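Local coordinates for protein CDA peptide synthetase I (Streptomyces coelicolor, PDB 5DU9) that forms the condensation domain of a peptide synthetase, a two-lobed fold of the CoA-dependent acyltransferase clan, at residues A[237-242]-A[410-415]; A[313-318]-A[333-338]. The protein carries 1 engineered substitution. One frame throughout, in Å; residues are numbered along the deposited sequence.

Interaction 1: residues A[237-242]-A[410-415]; sequences RALAPT and EGNPQV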
loop_
_atom_site.group_PDB
_atom_site.type_symbol
_atom_site.label_atom_id
_atom_site.label_comp_id
_atom_site.label_asym_id
_atom_site.label_seq_id
_atom_site.Cartn_x
_atom_site.Cartn_y
_atom_site.Cartn_z
ATOM N N ARG A 237 -5.827 -14.233 12.636
ATOM C CA ARG A 237 -5.765 -14.300 11.181
ATOM C C ARG A 237 -5.856 -12.899 10.577
ATOM O O ARG A 237 -6.244 -11.947 11.254
ATOM C CB ARG A 237 -6.883 -15.191 10.638
ATOM C CG ARG A 237 -8.283 -14.743 11.021
ATOM C CD ARG A 237 -9.331 -15.722 10.515
ATOM N NE ARG A 237 -9.155 -17.059 11.080
ATOM C CZ ARG A 237 -9.710 -17.482 12.212
ATOM N NH1 ARG A 237 -10.493 -16.681 12.925
ATOM N NH2 ARG A 237 -9.483 -18.719 12.635
ATOM N N ALA A 238 -5.492 -12.782 9.304
ATOM C CA ALA A 238 -5.457 -11.487 8.626
ATOM C C ALA A 238 -6.866 -10.989 8.326
ATOM O O ALA A 238 -7.655 -11.670 7.672
ATOM C CB ALA A 238 -4.645 -11.583 7.348
ATOM N N LEU A 239 -7.168 -9.789 8.810
ATOM C CA LEU A 239 -8.503 -9.210 8.700
ATOM C C LEU A 239 -8.422 -7.789 8.165
ATOM O O LEU A 239 -7.424 -7.107 8.361
ATOM C CB LEU A 239 -9.199 -9.198 10.062
ATOM C CG LEU A 239 -9.436 -10.546 10.749
ATOM C CD1 LEU A 239 -9.954 -10.322 12.161
ATOM C CD2 LEU A 239 -10.401 -11.406 9.949
ATOM N N ALA A 240 -9.490 -7.336 7.515
ATOM C CA ALA A 240 -9.572 -5.945 7.088
ATOM C C ALA A 240 -9.413 -5.065 8.321
ATOM O O ALA A 240 -10.031 -5.331 9.348
ATOM C CB ALA A 240 -10.893 -5.662 6.389
ATOM N N PRO A 241 -8.563 -4.032 8.233
ATOM C CA PRO A 241 -8.258 -3.239 9.426
ATOM C C PRO A 241 -9.302 -2.195 9.784
ATOM O O PRO A 241 -10.053 -1.715 8.931
ATOM C CB PRO A 241 -6.948 -2.547 9.051
ATOM C CG PRO A 241 -7.029 -2.396 7.568
ATOM C CD PRO A 241 -7.718 -3.644 7.089
ATOM N N THR A 242 -9.345 -1.870 11.070
ATOM C CA THR A 242 -9.905 -0.614 11.525
ATOM C C THR A 242 -8.846 0.435 11.252
ATOM O O THR A 242 -7.689 0.244 11.619
ATOM C CB THR A 242 -10.259 -0.645 13.016
ATOM O OG1 THR A 242 -11.228 -1.673 13.253
ATOM C CG2 THR A 242 -10.816 0.696 13.469
ATOM N N GLU A 410 -3.554 1.081 10.790
ATOM C CA GLU A 410 -4.521 0.083 10.364
ATOM C C GLU A 410 -4.398 -1.133 11.263
ATOM O O GLU A 410 -3.453 -1.912 11.133
ATOM C CB GLU A 410 -4.284 -0.299 8.903
ATOM C CG GLU A 410 -4.177 0.889 7.960
ATOM C CD GLU A 410 -4.017 0.477 6.505
ATOM O OE1 GLU A 410 -3.423 -0.589 6.247
ATOM O OE2 GLU A 410 -4.478 1.226 5.616
ATOM N N GLY A 411 -5.350 -1.284 12.177
ATOM C CA GLY A 411 -5.289 -2.327 13.185
ATOM C C GLY A 411 -6.261 -3.463 12.955
ATOM O O GLY A 411 -7.413 -3.243 12.574
ATOM N N ASN A 412 -5.792 -4.685 13.189
ATOM C CA ASN A 412 -6.666 -5.846 13.237
ATOM C C ASN A 412 -7.735 -5.609 14.306
ATOM O O ASN A 412 -7.403 -5.322 15.455
ATOM C CB ASN A 412 -5.860 -7.112 13.536
ATOM C CG ASN A 412 -6.726 -8.362 13.601
ATOM O OD1 ASN A 412 -7.597 -8.487 14.459
ATOM N ND2 ASN A 412 -6.479 -9.296 12.694
ATOM N N PRO A 413 -9.023 -5.716 13.936
ATOM C CA PRO A 413 -10.085 -5.329 14.876
ATOM C C PRO A 413 -10.227 -6.248 16.088
ATOM O O PRO A 413 -10.889 -5.866 17.053
ATOM C CB PRO A 413 -11.349 -5.373 14.012
ATOM C CG PRO A 413 -11.026 -6.302 12.902
ATOM C CD PRO A 413 -9.567 -6.113 12.626
ATOM N N GLN A 414 -9.627 -7.433 16.042
ATOM C CA GLN A 414 -9.641 -8.330 17.196
ATOM C C GLN A 414 -8.513 -7.988 18.171
ATOM O O GLN A 414 -8.453 -8.529 19.275
ATOM C CB GLN A 414 -9.521 -9.789 16.747
ATOM C CG GLN A 414 -10.704 -10.284 15.930
ATOM C CD GLN A 414 -10.542 -11.722 15.479
ATOM O OE1 GLN A 414 -9.482 -12.324 15.649
ATOM N NE2 GLN A 414 -11.598 -12.282 14.899
ATOM N N VAL A 415 -7.631 -7.081 17.756
ATOM C CA VAL A 415 -6.476 -6.680 18.555
ATOM C C VAL A 415 -6.611 -5.234 19.028
ATOM O O VAL A 415 -6.313 -4.920 20.180
ATOM C CB VAL A 415 -5.159 -6.820 17.754
ATOM C CG1 VAL A 415 -3.954 -6.488 18.633
ATOM C CG2 VAL A 415 -5.028 -8.221 17.178
HETATM O O HOH W 1 -6.985 -12.018 13.806
#
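L239 lies against N412, P413 and Q414, with CB, CG and CD1 all close to N412 ND2, CB also at P413 and CD1 also at Q414. Its CB lies 4.0 Å from P413 CD, an apolar touch against the proline ring. CG stands anti to its own carbonyl carbon (chi1 -61°) and is brought to 3.8 Å from N412 ND2. At the tip, CD1 sits 3.6 Å from Q414 CD. CD1 also has Q414 OE1 and NE2 at similar range, which places the methyl above the face of the carboxamide, and the leucine and the glutamine run roughly perpendicular.

The turn that receives L239 is an Asx turn, in which N412 OD1 accepts from Q414 N at 2.8 Å. N412 ND2 donates to the backbone oxygen of T390. A water between R237 and Q414 donates to R237 O at 2.7 Å and also to Q414 OE1, so it spans the two segments.

Further on, the backbones pair. T242 N donates to G411 O at 2.8 Å (N-H...O 146°), and G411 N returns a straighter bond to T242 O at 2.8 Å (161°). This reciprocal couple defines an antiparallel hydrogen-bonded pair, where strand 242-248 begins as the outermost neighbour of strand 404-411 in a four-stranded sheet. Just before it, P241 CB rests 3.5 Å from E410 CB, and both side chains run alike from there. The carboxylate of E410 extends past the proline, its OE1 accepting from S387 and N394; S387 lines the pocket of (2S)-2-amino-N-butyl-propanamide, making E410 a second-shell residue there.

The chemistry therefore divides along the contact: paired backbone bonds fix the register at the sheet end, whereas apolar packing and a bridging water join the loop end.

Interaction 2: residues A[313-318]-A[333-338]; sequences LPLRLA and SEAMSG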
loop_
_atom_site.group_PDB
_atom_site.type_symbol
_atom_site.label_atom_id
_atom_site.label_comp_id
_atom_site.label_asym_id
_atom_site.label_seq_id
_atom_site.Cartn_x
_atom_site.Cartn_y
_atom_site.Cartn_z
ATOM N N LEU A 313 8.711 -8.023 3.349
ATOM C CA LEU A 313 9.828 -8.743 3.944
ATOM C C LEU A 313 10.137 -8.248 5.348
ATOM O O LEU A 313 9.920 -7.079 5.659
ATOM C CB LEU A 313 11.065 -8.622 3.058
ATOM C CG LEU A 313 10.984 -9.473 1.793
ATOM C CD1 LEU A 313 12.020 -9.021 0.781
ATOM C CD2 LEU A 313 11.155 -10.950 2.112
ATOM N N PRO A 314 10.640 -9.151 6.198
ATOM C CA PRO A 314 10.910 -8.820 7.599
ATOM C C PRO A 314 12.248 -8.124 7.779
ATOM O O PRO A 314 13.268 -8.604 7.287
ATOM C CB PRO A 314 10.914 -10.185 8.274
ATOM C CG PRO A 314 11.469 -11.090 7.228
ATOM C CD PRO A 314 10.952 -10.563 5.911
ATOM N N LEU A 315 12.225 -6.998 8.478
ATOM C CA LEU A 315 13.426 -6.249 8.795
ATOM C C LEU A 315 13.741 -6.453 10.266
ATOM O O LEU A 315 13.012 -5.983 11.142
ATOM C CB LEU A 315 13.229 -4.768 8.472
ATOM C CG LEU A 315 14.478 -3.889 8.444
ATOM C CD1 LEU A 315 15.337 -4.211 7.233
ATOM C CD2 LEU A 315 14.077 -2.430 8.442
ATOM N N ARG A 316 14.816 -7.182 10.536
ATOM C CA ARG A 316 15.196 -7.492 11.898
ATOM C C ARG A 316 16.278 -6.539 12.366
ATOM O O ARG A 316 17.300 -6.364 11.695
ATOM C CB ARG A 316 15.671 -8.930 12.000
ATOM C CG ARG A 316 15.753 -9.406 13.410
ATOM C CD ARG A 316 15.951 -10.896 13.444
ATOM N NE ARG A 316 15.611 -11.437 14.745
ATOM C CZ ARG A 316 15.579 -12.731 15.020
ATOM N NH1 ARG A 316 15.872 -13.619 14.076
ATOM N NH2 ARG A 316 15.253 -13.133 16.239
ATOM N N LEU A 317 16.037 -5.932 13.522
ATOM C CA LEU A 317 16.861 -4.843 14.032
ATOM C C LEU A 317 17.184 -5.082 15.496
ATOM O O LEU A 317 16.283 -5.319 16.299
ATOM C CB LEU A 317 16.133 -3.504 13.874
ATOM C CG LEU A 317 15.542 -3.232 12.491
ATOM C CD1 LEU A 317 14.476 -2.152 12.539
ATOM C CD2 LEU A 317 16.648 -2.849 11.528
ATOM N N ALA A 318 18.466 -5.025 15.841
ATOM C CA ALA A 318 18.879 -5.082 17.233
ATOM C C ALA A 318 19.097 -3.666 17.742
ATOM O O ALA A 318 19.834 -2.895 17.133
ATOM C CB ALA A 318 20.145 -5.913 17.391
ATOM N N SER A 333 19.692 1.028 8.091
ATOM C CA SER A 333 20.337 1.091 6.785
ATOM C C SER A 333 21.085 -0.204 6.452
ATOM O O SER A 333 21.020 -0.686 5.319
ATOM C CB SER A 333 21.296 2.282 6.727
ATOM O OG SER A 333 20.584 3.508 6.711
ATOM N N GLU A 334 21.784 -0.765 7.436
ATOM C CA GLU A 334 22.534 -2.004 7.238
ATOM C C GLU A 334 21.595 -3.170 6.946
ATOM O O GLU A 334 21.839 -3.969 6.039
ATOM C CB GLU A 334 23.393 -2.316 8.464
ATOM C CG GLU A 334 24.170 -3.619 8.356
ATOM C CD GLU A 334 25.175 -3.802 9.479
ATOM O OE1 GLU A 334 25.701 -4.925 9.629
ATOM O OE2 GLU A 334 25.441 -2.826 10.212
ATOM N N ALA A 335 20.512 -3.260 7.711
ATOM C CA ALA A 335 19.546 -4.332 7.527
ATOM C C ALA A 335 18.817 -4.196 6.192
ATOM O O ALA A 335 18.572 -5.192 5.514
ATOM C CB ALA A 335 18.550 -4.348 8.676
ATOM N N MET A 336 18.461 -2.967 5.824
ATOM C CA MET A 336 17.759 -2.728 4.564
ATOM C C MET A 336 18.642 -3.067 3.365
ATOM O O MET A 336 18.153 -3.537 2.341
ATOM C CB MET A 336 17.291 -1.278 4.472
ATOM C CG MET A 336 16.025 -0.993 5.256
ATOM S SD MET A 336 14.572 -1.827 4.582
ATOM C CE MET A 336 14.346 -0.962 3.033
ATOM N N SER A 337 19.942 -2.833 3.486
ATOM C CA SER A 337 20.852 -3.185 2.397
ATOM C C SER A 337 20.729 -4.671 2.071
ATOM O O SER A 337 20.668 -5.056 0.900
ATOM C CB SER A 337 22.293 -2.829 2.756
ATOM O OG SER A 337 22.458 -1.423 2.824
ATOM N N GLY A 338 20.663 -5.500 3.106
ATOM C CA GLY A 338 20.534 -6.933 2.920
ATOM C C GLY A 338 19.165 -7.323 2.399
ATOM O O GLY A 338 19.033 -8.201 1.553
#
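The apolar contacts of L315 and L317 converge on A335, whose CB projects from the helix toward the strand. L315 CD1 comes to 3.5 Å from A335 CB, and L317 CD2 reaches the same methyl at 3.7 Å. L315 contributes more than L317: its CB points toward the helix, chi1 (-167°) sets CG anti to the backbone N, and chi2 (71°) turns CD1 onto A335.

The thioether forms a second apolar group. M336 SD lies 3.6 Å from L315 CD1, with CD2 somewhat farther off, so the sulfur meets both branches of the leucine, the methionine chain lying nearly perpendicular to it.

Strand 311-318 and the following helix 325-341 form a beta-alpha unit, the segment axes 8.3 Å apart at closest and running at 149°, near antiparallel. Helix 267-283 also packs here, through I272 on L315 and A276 on L317.

Side chain also meets backbone: L315 CD1 is 3.6 Å from M336 N, and R316 O is 3.8 Å from A335 CB. The R316 side chain starts out away from the helix, and its NH2 forms a salt bridge with D223.

Overall arrangement
Followed from the N terminus, the chain first passes 237-242, the lead-in to strand 242-248, whose partner in interaction 1 arrives only after 167 intervening residues. Within that long loop come helix 267-283, strand 287-294 and strand 311-318, and then helix 325-341, which folds back on the strand just made; interaction 2 thus closes a short loop of 14 residues nested inside the larger one. Strands 363-366 and 393-398 follow before 404-411 completes interaction 1. The outer closure ties up an edge of the four-stranded sheet, the inner one a helix to a two-stranded sheet. The centres of interaction 1 and interaction 2 are 25 Å apart, and the two do not touch.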